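Local structure of putative glycosidase ph117-related (5A7V) at residues 74-82 with 362-370; 87-96 with 106-117. The protein probably acts on mannosides as a GH130-family glycosidase or phosphorylase, and binds mannose in a pocket of its beta-propeller fold. One frame throughout, in Å; residues are numbered along the deposited sequence. Where two conformers were deposited one is given.

Both contacts lie within the beta-propeller, their centres about 9 Å apart, and interaction 2 is nested inside the loop that interaction 1 closes. Strand 75-84 joins them: it packs on residues 362-370 and also pairs with strand 87-95 through Phe77 N and Arg93 O, 2.8 Å apart and probably hydrogen-bonded. A second tie, probably a hydrogen bond, runs from Tyr362 OH to Gly117 O at 2.7 Å. Together they reach two neighbouring sugar sites. Interaction 1 brings Asn78 and Asp367 to one mannose; in interaction 2 Arg93 hydrogen-bonds to the other, where alpha and beta anomers overlap, and also touches the first. The side chain of Asp367 lies about 5 Å from that second site.

Interaction 1: residues 74-82 with 362-370; sequences NDTFNPAAT and YYGCADSKV. With MAN (alpha-D-mannopyranose), chain E.
Asp367 lies against one face of the Phe77 ring, its backbone O 3.4 Å above the ring plane and its CB making a CH-pi contact. Ring and carboxylate planes are only 25° apart. Phe77 CG sits between its own backbone N and carbonyl carbon (chi1 60°), which brings the ring beneath the turn carrying Asp367. A flat apolar ring suits the place, since the Asp367 backbone and CB pack on its face while the carboxylate points to the mannose.

There OD1 accepts from sugar O4 at 2.7 Å and OD2 from sugar O6 at 2.7 Å. Asn78 grips O4 as well: its ND2 donates over 3.0 Å, almost straight at 171°. O4 spends its own proton on Asp367 OD1, which orients the amide; ND2 also donates to Asp146, and a water donating to Asn78 OD1 and Asp367 OD1 agrees. Glycine at 364 lets Asn78 OD1 settle 3.5 Å from Gly364 CA.

Thr76 N donates to Ser368 O (3.0 Å), and Ser368 OG to Asp75 OD1 from above the carboxylate plane (2.8 Å), while Asp75 OD2 has a salt bridge to Arg105. At the other end the contact turns apolar, Pro79 CG meeting Tyr362 CB (3.8 Å) and Val370 CG1.

Strand 75-84 runs roughly antiparallel to strand 358-365 of a separate propeller sheet, hydrogen-bonds to strand 87-95, and touches strand 143-151 through Ala80 and Thr82.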
loop_
_atom_site.group_PDB
_atom_site.type_symbol
_atom_site.label_atom_id
_atom_site.label_comp_id
_atom_site.label_asym_id
_atom_site.label_seq_id
_atom_site.Cartn_x
_atom_site.Cartn_y
_atom_site.Cartn_z
ATOM N N ASN A 74 6.523 -6.849 17.799
ATOM C CA ASN A 74 6.523 -8.078 16.980
ATOM C C ASN A 74 7.012 -7.822 15.563
ATOM O O ASN A 74 7.968 -8.421 15.117
ATOM C CB ASN A 74 5.137 -8.717 17.003
ATOM C CG ASN A 74 5.152 -10.206 17.260
ATOM O OD1 ASN A 74 6.177 -10.888 17.216
ATOM N ND2 ASN A 74 3.976 -10.723 17.557
ATOM N N ASP A 75 6.366 -6.869 14.861
ATOM C CA ASP A 75 6.565 -6.670 13.437
ATOM C C ASP A 75 6.161 -5.237 13.090
ATOM O O ASP A 75 5.193 -4.729 13.659
ATOM C CB ASP A 75 5.740 -7.708 12.642
ATOM C CG ASP A 75 6.270 -9.145 12.797
ATOM O OD1 ASP A 75 7.358 -9.444 12.204
ATOM O OD2 ASP A 75 5.599 -9.885 13.558
ATOM N N THR A 76 6.927 -4.598 12.203
ATOM C CA THR A 76 6.634 -3.230 11.759
ATOM C C THR A 76 6.733 -3.234 10.225
ATOM O O THR A 76 7.806 -3.519 9.664
ATOM C CB THR A 76 7.623 -2.204 12.330
ATOM O OG1 THR A 76 8.975 -2.588 12.080
ATOM C CG2 THR A 76 7.411 -2.040 13.802
ATOM N N PHE A 77 5.637 -2.967 9.513
ATOM C CA PHE A 77 5.575 -3.278 8.076
ATOM C C PHE A 77 4.536 -2.378 7.403
ATOM O O PHE A 77 4.229 -1.298 7.915
ATOM C CB PHE A 77 5.432 -4.822 7.842
ATOM C CG PHE A 77 4.212 -5.488 8.423
ATOM C CD1 PHE A 77 4.060 -5.640 9.801
ATOM C CD2 PHE A 77 3.224 -6.034 7.597
ATOM C CE1 PHE A 77 2.989 -6.332 10.315
ATOM C CE2 PHE A 77 2.149 -6.726 8.093
ATOM C CZ PHE A 77 2.022 -6.877 9.475
ATOM N N ASN A 78 4.100 -2.770 6.214
ATOM C CA ASN A 78 3.003 -2.178 5.412
ATOM C C ASN A 78 2.682 -0.717 5.745
ATOM O O ASN A 78 1.736 -0.452 6.486
ATOM C CB ASN A 78 1.794 -3.079 5.502
ATOM C CG ASN A 78 2.033 -4.429 4.826
ATOM O OD1 ASN A 78 3.140 -4.730 4.374
ATOM N ND2 ASN A 78 1.012 -5.246 4.830
ATOM N N PRO A 79 3.511 0.170 5.179
ATOM C CA PRO A 79 3.485 1.585 5.583
ATOM C C PRO A 79 2.782 2.500 4.598
ATOM O O PRO A 79 2.788 2.275 3.384
ATOM C CB PRO A 79 4.977 1.938 5.585
ATOM C CG PRO A 79 5.509 1.155 4.431
ATOM C CD PRO A 79 4.746 -0.121 4.434
ATOM N N ALA A 80 2.187 3.584 5.124
ATOM C CA ALA A 80 1.816 4.750 4.305
ATOM C C ALA A 80 2.985 5.719 4.320
ATOM O O ALA A 80 3.785 5.721 5.261
ATOM C CB ALA A 80 0.602 5.435 4.899
ATOM N N ALA A 81 3.037 6.604 3.326
ATOM C CA ALA A 81 4.057 7.623 3.269
ATOM C C ALA A 81 3.477 8.860 2.641
ATOM O O ALA A 81 2.693 8.784 1.708
ATOM C CB ALA A 81 5.303 7.166 2.540
ATOM N N THR A 82 3.899 10.011 3.152
ATOM C CA THR A 82 3.452 11.307 2.612
ATOM C C THR A 82 4.503 12.375 2.864
ATOM O O THR A 82 5.518 12.133 3.501
ATOM C CB THR A 82 2.025 11.646 3.123
ATOM O OG1 THR A 82 1.402 12.683 2.335
ATOM C CG2 THR A 82 2.025 12.036 4.578
ATOM N N TYR A 362 8.030 3.087 -0.291
ATOM C CA TYR A 362 8.022 2.453 1.038
ATOM C C TYR A 362 7.170 1.204 0.978
ATOM O O TYR A 362 6.071 1.215 0.397
ATOM C CB TYR A 362 7.510 3.437 2.131
ATOM C CG TYR A 362 8.513 4.571 2.305
ATOM C CD1 TYR A 362 9.578 4.434 3.153
ATOM C CD2 TYR A 362 8.393 5.769 1.602
ATOM C CE1 TYR A 362 10.552 5.418 3.274
ATOM C CE2 TYR A 362 9.372 6.736 1.696
ATOM C CZ TYR A 362 10.461 6.563 2.520
ATOM O OH TYR A 362 11.448 7.527 2.563
ATOM N N TYR A 363 7.698 0.113 1.541
ATOM C CA TYR A 363 7.073 -1.182 1.376
ATOM C C TYR A 363 7.258 -2.056 2.621
ATOM O O TYR A 363 8.230 -1.914 3.382
ATOM C CB TYR A 363 7.597 -1.893 0.111
ATOM C CG TYR A 363 9.079 -2.041 0.057
ATOM C CD1 TYR A 363 9.902 -1.064 -0.449
ATOM C CD2 TYR A 363 9.704 -3.234 0.509
ATOM C CE1 TYR A 363 11.302 -1.236 -0.489
ATOM C CE2 TYR A 363 11.062 -3.393 0.450
ATOM C CZ TYR A 363 11.871 -2.433 -0.078
ATOM O OH TYR A 363 13.235 -2.578 -0.169
ATOM N N GLY A 364 6.310 -2.975 2.811
ATOM C CA GLY A 364 6.504 -4.053 3.801
ATOM C C GLY A 364 7.457 -5.132 3.301
ATOM O O GLY A 364 7.422 -5.486 2.123
ATOM N N CYS A 365 8.258 -5.627 4.236
ATOM C CA CYS A 365 9.210 -6.714 3.953
ATOM C C CYS A 365 8.749 -7.956 4.688
ATOM O O CYS A 365 8.940 -8.054 5.919
ATOM C CB CYS A 365 10.595 -6.332 4.448
ATOM S SG CYS A 365 11.308 -4.842 3.662
ATOM N N ALA A 366 8.143 -8.873 3.944
ATOM C CA ALA A 366 7.702 -10.160 4.481
ATOM C C ALA A 366 6.862 -10.031 5.767
ATOM O O ALA A 366 6.932 -10.888 6.645
ATOM C CB ALA A 366 8.868 -11.130 4.660
ATOM N N ASP A 367 5.992 -9.013 5.804
ATOM C CA ASP A 367 5.137 -8.746 6.957
ATOM C C ASP A 367 5.914 -8.551 8.289
ATOM O O ASP A 367 5.373 -8.758 9.359
ATOM C CB ASP A 367 3.994 -9.767 7.158
ATOM C CG ASP A 367 2.945 -9.815 6.063
ATOM O OD1 ASP A 367 3.012 -9.093 5.045
ATOM O OD2 ASP A 367 1.957 -10.614 6.283
ATOM N N SER A 368 7.172 -8.101 8.174
ATOM C CA SER A 368 8.044 -7.984 9.342
ATOM C C SER A 368 8.777 -6.653 9.521
ATOM O O SER A 368 8.978 -6.232 10.670
ATOM C CB SER A 368 9.048 -9.139 9.380
ATOM O OG SER A 368 8.369 -10.359 9.770
ATOM N N LYS A 369 9.246 -6.069 8.423
ATOM C CA LYS A 369 10.058 -4.848 8.426
ATOM C C LYS A 369 9.478 -3.831 7.448
ATOM O O LYS A 369 8.690 -4.200 6.548
ATOM C CB LYS A 369 11.552 -5.132 8.101
ATOM C CG LYS A 369 12.199 -6.279 8.919
ATOM C CD LYS A 369 12.410 -5.849 10.345
ATOM C CE LYS A 369 13.392 -6.644 11.217
ATOM N NZ LYS A 369 12.941 -7.996 11.513
ATOM N N VAL A 370 9.984 -2.603 7.520
ATOM C CA VAL A 370 9.735 -1.593 6.477
ATOM C C VAL A 370 11.013 -1.358 5.681
ATOM O O VAL A 370 12.087 -1.112 6.277
ATOM C CB VAL A 370 9.273 -0.231 7.066
ATOM C CG1 VAL A 370 9.099 0.826 5.960
ATOM C CG2 VAL A 370 7.964 -0.411 7.837
HETATM C C1 MAN E . -2.714 -9.326 2.238
HETATM C C2 MAN E . -2.219 -7.865 2.296
HETATM C C3 MAN E . -1.304 -7.496 3.479
HETATM C C4 MAN E . -0.256 -8.594 3.739
HETATM C C5 MAN E . -0.394 -9.792 2.782
HETATM C C6 MAN E . 0.549 -10.959 3.154
HETATM O O1 MAN E . -3.082 -9.763 0.819
HETATM O O2 MAN E . -3.407 -7.062 2.341
HETATM O O3 MAN E . -2.018 -7.315 4.687
HETATM O O4 MAN E . 1.004 -7.962 3.649
HETATM O O5 MAN E . -1.784 -10.238 2.863
HETATM O O6 MAN E . 0.199 -11.459 4.451
HETATM O O HOH W 1 10.313 -8.273 12.554
HETATM O O HOH W 2 4.529 -7.207 3.956
#

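Interaction 2: residues 87-96 with 106-117; sequences KIVVLYRAED and TSRLGYATSSDG. With MAN (alpha-D-mannopyranose), chain D; BMA (beta-D-mannopyranose), chain C.
Ile88, Val90, Tyr92 and Ala94 pair with Ser114, Ala112, Gly110 and Arg108 through eight backbone hydrogen bonds, making an antiparallel hairpin. At the strand end Ser114 OG accepts from Asp116 N, an ST turn, and is also bonded to His119 O.

Apolar contacts occur on both faces. On one, the Tyr92 ring lies flat over Gly110, whose CA is 3.6 Å from the ring centroid; with chi1 at 53° the ring folds back across the neighbouring strand, where glycine lets it rest on backbone. Tyr92 OH reaches Glu72. On the other, Val89 CG1 sits over the Tyr111 ring, 4.0 Å from its centroid, and Leu91 sends CD1 to Tyr111 and CD2 to Leu109.

Polar groups gather at the far end. Arg108 NH1 donates to Asp96 OD2 (2.9 Å, 172°) within its own guanidinium plane but from above the carboxylate. One face of that guanidinium rests on Thr106 CG2, and a water bridges Asp96 OD2, Thr106 OG1 and Arg108 NH2. Asp96 OD1 accepts from Thr106 N at 3.2 Å and also bonds to Ser98 OG, while Thr106 OG1 bonds to Pro141 O.

Arg93, extended from CG to NE, gives NE to Ser107 OG (2.9 Å). Its NH1 meets sugar O3, at 2.9 Å in the beta anomer, and NH2 meets sugar O4, at 2.8 Å in the alpha anomer; the side chain also touches the other mannose. NH1 has a salt bridge to Asp146, and NH2 one to Glu95 OE2 whose hydrogen-bond geometry is weak; Glu95 OE1 pairs with Arg105.

The guanidinium is therefore held from several sides; the surrounding acids probably balance its charge and fix its rotation, presenting its N-H groups to adjacent sugar hydroxyls.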
loop_
_atom_site.group_PDB
_atom_site.type_symbol
_atom_site.label_atom_id
_atom_site.label_comp_id
_atom_site.label_asym_id
_atom_site.label_seq_id
_atom_site.Cartn_x
_atom_site.Cartn_y
_atom_site.Cartn_z
ATOM N N LYS A 87 9.136 17.387 5.148
ATOM C CA LYS A 87 9.743 16.099 5.471
ATOM C C LYS A 87 8.905 14.954 4.950
ATOM O O LYS A 87 7.688 15.078 4.752
ATOM C CB LYS A 87 9.901 15.974 6.984
ATOM C CG LYS A 87 10.816 17.062 7.590
ATOM C CD LYS A 87 11.338 16.696 8.952
ATOM C CE LYS A 87 12.174 17.805 9.588
ATOM N NZ LYS A 87 12.547 17.346 10.955
ATOM N N ILE A 88 9.562 13.796 4.794
ATOM C CA ILE A 88 8.846 12.543 4.566
ATOM C C ILE A 88 8.319 12.050 5.905
ATOM O O ILE A 88 9.064 12.018 6.890
ATOM C CB ILE A 88 9.780 11.495 3.908
ATOM C CG1 ILE A 88 10.028 11.843 2.431
ATOM C CG2 ILE A 88 9.198 10.077 4.035
ATOM C CD1 ILE A 88 11.181 11.114 1.772
ATOM N N VAL A 89 7.043 11.679 5.928
ATOM C CA VAL A 89 6.387 11.098 7.080
ATOM C C VAL A 89 5.889 9.711 6.694
ATOM O O VAL A 89 5.200 9.552 5.676
ATOM C CB VAL A 89 5.253 11.970 7.622
ATOM C CG1 VAL A 89 4.572 11.332 8.828
ATOM C CG2 VAL A 89 5.825 13.320 8.013
ATOM N N VAL A 90 6.222 8.727 7.524
ATOM C CA VAL A 90 5.750 7.376 7.354
ATOM C C VAL A 90 4.849 7.005 8.532
ATOM O O VAL A 90 5.203 7.247 9.712
ATOM C CB VAL A 90 6.947 6.395 7.240
ATOM C CG1 VAL A 90 6.537 4.931 7.437
ATOM C CG2 VAL A 90 7.639 6.583 5.918
ATOM N N LEU A 91 3.702 6.401 8.224
ATOM C CA LEU A 91 2.840 5.741 9.217
ATOM C C LEU A 91 2.945 4.236 8.966
ATOM O O LEU A 91 2.508 3.756 7.929
ATOM C CB LEU A 91 1.394 6.224 9.184
ATOM C CG LEU A 91 1.071 7.490 10.015
ATOM C CD1 LEU A 91 1.765 8.720 9.445
ATOM C CD2 LEU A 91 -0.407 7.679 10.217
ATOM N N TYR A 92 3.571 3.549 9.905
ATOM C CA TYR A 92 3.890 2.121 9.731
ATOM C C TYR A 92 2.920 1.241 10.507
ATOM O O TYR A 92 2.538 1.540 11.649
ATOM C CB TYR A 92 5.342 1.783 10.082
ATOM C CG TYR A 92 5.837 2.219 11.469
ATOM C CD1 TYR A 92 6.382 3.508 11.691
ATOM C CD2 TYR A 92 5.775 1.367 12.569
ATOM C CE1 TYR A 92 6.868 3.869 12.923
ATOM C CE2 TYR A 92 6.286 1.733 13.799
ATOM C CZ TYR A 92 6.852 2.971 13.970
ATOM O OH TYR A 92 7.351 3.359 15.204
ATOM N N ARG A 93 2.532 0.116 9.892
ATOM C CA ARG A 93 1.728 -0.886 10.586
ATOM C C ARG A 93 2.605 -1.572 11.641
ATOM O O ARG A 93 3.596 -2.184 11.277
ATOM C CB ARG A 93 1.185 -1.908 9.590
ATOM C CG ARG A 93 0.313 -2.965 10.228
ATOM C CD ARG A 93 -0.177 -4.025 9.250
ATOM N NE ARG A 93 -0.903 -5.068 9.902
ATOM C CZ ARG A 93 -1.449 -6.122 9.285
ATOM N NH1 ARG A 93 -1.508 -6.190 7.946
ATOM N NH2 ARG A 93 -1.912 -7.138 10.007
ATOM N N ALA A 94 2.186 -1.564 12.886
ATOM C CA ALA A 94 2.917 -2.164 13.980
ATOM C C ALA A 94 2.037 -3.153 14.689
ATOM O O ALA A 94 0.856 -2.903 14.964
ATOM C CB ALA A 94 3.351 -1.105 14.963
ATOM N N GLU A 95 2.602 -4.343 14.960
ATOM C CA GLU A 95 1.905 -5.403 15.675
ATOM C C GLU A 95 2.561 -5.721 17.011
ATOM O O GLU A 95 3.810 -5.739 17.112
ATOM C CB GLU A 95 1.818 -6.686 14.830
ATOM C CG GLU A 95 0.843 -6.556 13.675
ATOM C CD GLU A 95 0.774 -7.826 12.832
ATOM O OE1 GLU A 95 1.818 -8.563 12.741
ATOM O OE2 GLU A 95 -0.324 -8.070 12.248
ATOM N N ASP A 96 1.690 -5.940 18.007
ATOM C CA ASP A 96 2.067 -6.379 19.362
ATOM C C ASP A 96 2.138 -7.913 19.426
ATOM O O ASP A 96 2.060 -8.589 18.373
ATOM C CB ASP A 96 1.097 -5.746 20.380
ATOM C CG ASP A 96 -0.328 -6.252 20.267
ATOM O OD1 ASP A 96 -0.612 -7.256 19.574
ATOM O OD2 ASP A 96 -1.197 -5.646 20.954
ATOM N N THR A 106 -2.835 -7.247 17.319
ATOM C CA THR A 106 -3.528 -5.944 17.131
ATOM C C THR A 106 -2.563 -5.016 16.385
ATOM O O THR A 106 -1.387 -4.839 16.810
ATOM C CB THR A 106 -3.927 -5.312 18.491
ATOM O OG1 THR A 106 -4.805 -6.178 19.204
ATOM C CG2 THR A 106 -4.632 -3.971 18.249
ATOM N N SER A 107 -3.047 -4.433 15.285
ATOM C CA SER A 107 -2.295 -3.482 14.491
ATOM C C SER A 107 -2.641 -2.041 14.917
ATOM O O SER A 107 -3.816 -1.673 15.072
ATOM C CB SER A 107 -2.638 -3.661 13.003
ATOM O OG SER A 107 -2.092 -4.913 12.515
ATOM N N ARG A 108 -1.596 -1.253 15.055
ATOM C CA ARG A 108 -1.673 0.172 15.383
ATOM C C ARG A 108 -0.626 0.868 14.516
ATOM O O ARG A 108 0.383 0.264 14.146
ATOM C CB ARG A 108 -1.379 0.395 16.872
ATOM C CG ARG A 108 -2.336 -0.347 17.797
ATOM C CD ARG A 108 -2.027 -0.153 19.279
ATOM N NE ARG A 108 -2.915 -0.903 20.155
ATOM C CZ ARG A 108 -2.704 -2.146 20.633
ATOM N NH1 ARG A 108 -1.669 -2.864 20.174
ATOM N NH2 ARG A 108 -3.541 -2.692 21.480
ATOM N N LEU A 109 -0.836 2.159 14.196
ATOM C CA LEU A 109 0.072 2.852 13.307
ATOM C C LEU A 109 1.090 3.706 14.045
ATOM O O LEU A 109 0.723 4.603 14.827
ATOM C CB LEU A 109 -0.699 3.714 12.310
ATOM C CG LEU A 109 -1.782 2.981 11.521
ATOM C CD1 LEU A 109 -2.363 3.947 10.463
ATOM C CD2 LEU A 109 -1.334 1.659 10.896
ATOM N N GLY A 110 2.362 3.459 13.779
ATOM C CA GLY A 110 3.458 4.283 14.250
ATOM C C GLY A 110 3.664 5.489 13.339
ATOM O O GLY A 110 3.176 5.497 12.210
ATOM N N TYR A 111 4.415 6.468 13.839
ATOM C CA TYR A 111 4.670 7.736 13.138
ATOM C C TYR A 111 6.175 8.002 13.125
ATOM O O TYR A 111 6.832 7.955 14.186
ATOM C CB TYR A 111 3.913 8.842 13.886
ATOM C CG TYR A 111 4.071 10.227 13.339
ATOM C CD1 TYR A 111 5.196 11.010 13.587
ATOM C CD2 TYR A 111 3.050 10.786 12.576
ATOM C CE1 TYR A 111 5.264 12.308 13.067
ATOM C CE2 TYR A 111 3.130 12.066 12.079
ATOM C CZ TYR A 111 4.238 12.811 12.299
ATOM O OH TYR A 111 4.310 14.078 11.778
ATOM N N ALA A 112 6.724 8.293 11.969
ATOM C CA ALA A 112 8.157 8.558 11.849
ATOM C C ALA A 112 8.394 9.640 10.784
ATOM O O ALA A 112 7.711 9.667 9.769
ATOM C CB ALA A 112 8.860 7.253 11.464
ATOM N N THR A 113 9.407 10.471 11.010
ATOM C CA THR A 113 9.722 11.554 10.102
ATOM C C THR A 113 11.175 11.490 9.663
ATOM O O THR A 113 12.061 11.056 10.425
ATOM C CB THR A 113 9.439 12.940 10.731
ATOM O OG1 THR A 113 10.392 13.226 11.751
ATOM C CG2 THR A 113 8.087 12.962 11.350
ATOM N N SER A 114 11.435 11.956 8.451
ATOM C CA SER A 114 12.805 11.913 7.891
ATOM C C SER A 114 13.038 13.066 6.899
ATOM O O SER A 114 12.109 13.422 6.149
ATOM C CB SER A 114 13.021 10.588 7.172
ATOM O OG SER A 114 14.287 10.535 6.607
ATOM N N SER A 115 14.242 13.636 6.906
ATOM C CA SER A 115 14.651 14.623 5.890
ATOM C C SER A 115 15.374 13.999 4.709
ATOM O O SER A 115 15.581 14.658 3.707
ATOM C CB SER A 115 15.560 15.689 6.501
ATOM O OG SER A 115 14.825 16.461 7.396
ATOM N N ASP A 116 15.810 12.729 4.831
ATOM C CA ASP A 116 16.500 12.047 3.708
ATOM C C ASP A 116 15.790 10.779 3.222
ATOM O O ASP A 116 16.284 10.111 2.274
ATOM C CB ASP A 116 17.960 11.750 4.060
ATOM C CG ASP A 116 18.133 10.663 5.136
ATOM O OD1 ASP A 116 17.156 10.124 5.695
ATOM O OD2 ASP A 116 19.324 10.390 5.448
ATOM N N GLY A 117 14.630 10.460 3.822
ATOM C CA GLY A 117 13.884 9.258 3.444
ATOM C C GLY A 117 14.429 7.928 3.944
ATOM O O GLY A 117 13.807 6.893 3.696
HETATM C C1 MAN D . -4.945 -11.259 6.232
HETATM C C2 MAN D . -3.757 -10.451 5.928
HETATM C C3 MAN D . -3.335 -9.892 7.268
HETATM C C4 MAN D . -4.438 -9.166 8.026
HETATM C C5 MAN D . -5.725 -9.971 8.041
HETATM C C6 MAN D . -6.944 -9.123 8.335
HETATM O O1 MAN D . -4.747 -12.452 6.892
HETATM O O2 MAN D . -4.036 -9.335 5.090
HETATM O O3 MAN D . -2.240 -8.970 7.168
HETATM O O4 MAN D . -4.028 -8.944 9.388
HETATM O O5 MAN D . -5.988 -10.570 6.787
HETATM O O6 MAN D . -7.123 -8.057 7.395
HETATM C C1 BMA C . -4.783 -11.302 6.170
HETATM C C2 BMA C . -3.521 -10.433 6.185
HETATM C C3 BMA C . -3.311 -9.900 7.584
HETATM C C4 BMA C . -4.562 -9.194 8.070
HETATM C C5 BMA C . -5.821 -10.029 7.813
HETATM C C6 BMA C . -7.101 -9.281 8.136
HETATM O O1 BMA C . -5.091 -11.927 4.934
HETATM O O2 BMA C . -3.673 -9.311 5.305
HETATM O O3 BMA C . -2.133 -9.013 7.691
HETATM O O4 BMA C . -4.398 -8.964 9.479
HETATM O O5 BMA C . -5.927 -10.485 6.444
HETATM O O6 BMA C . -7.242 -8.069 7.388
HETATM O O HOH W 3 -3.651 -5.638 21.837
#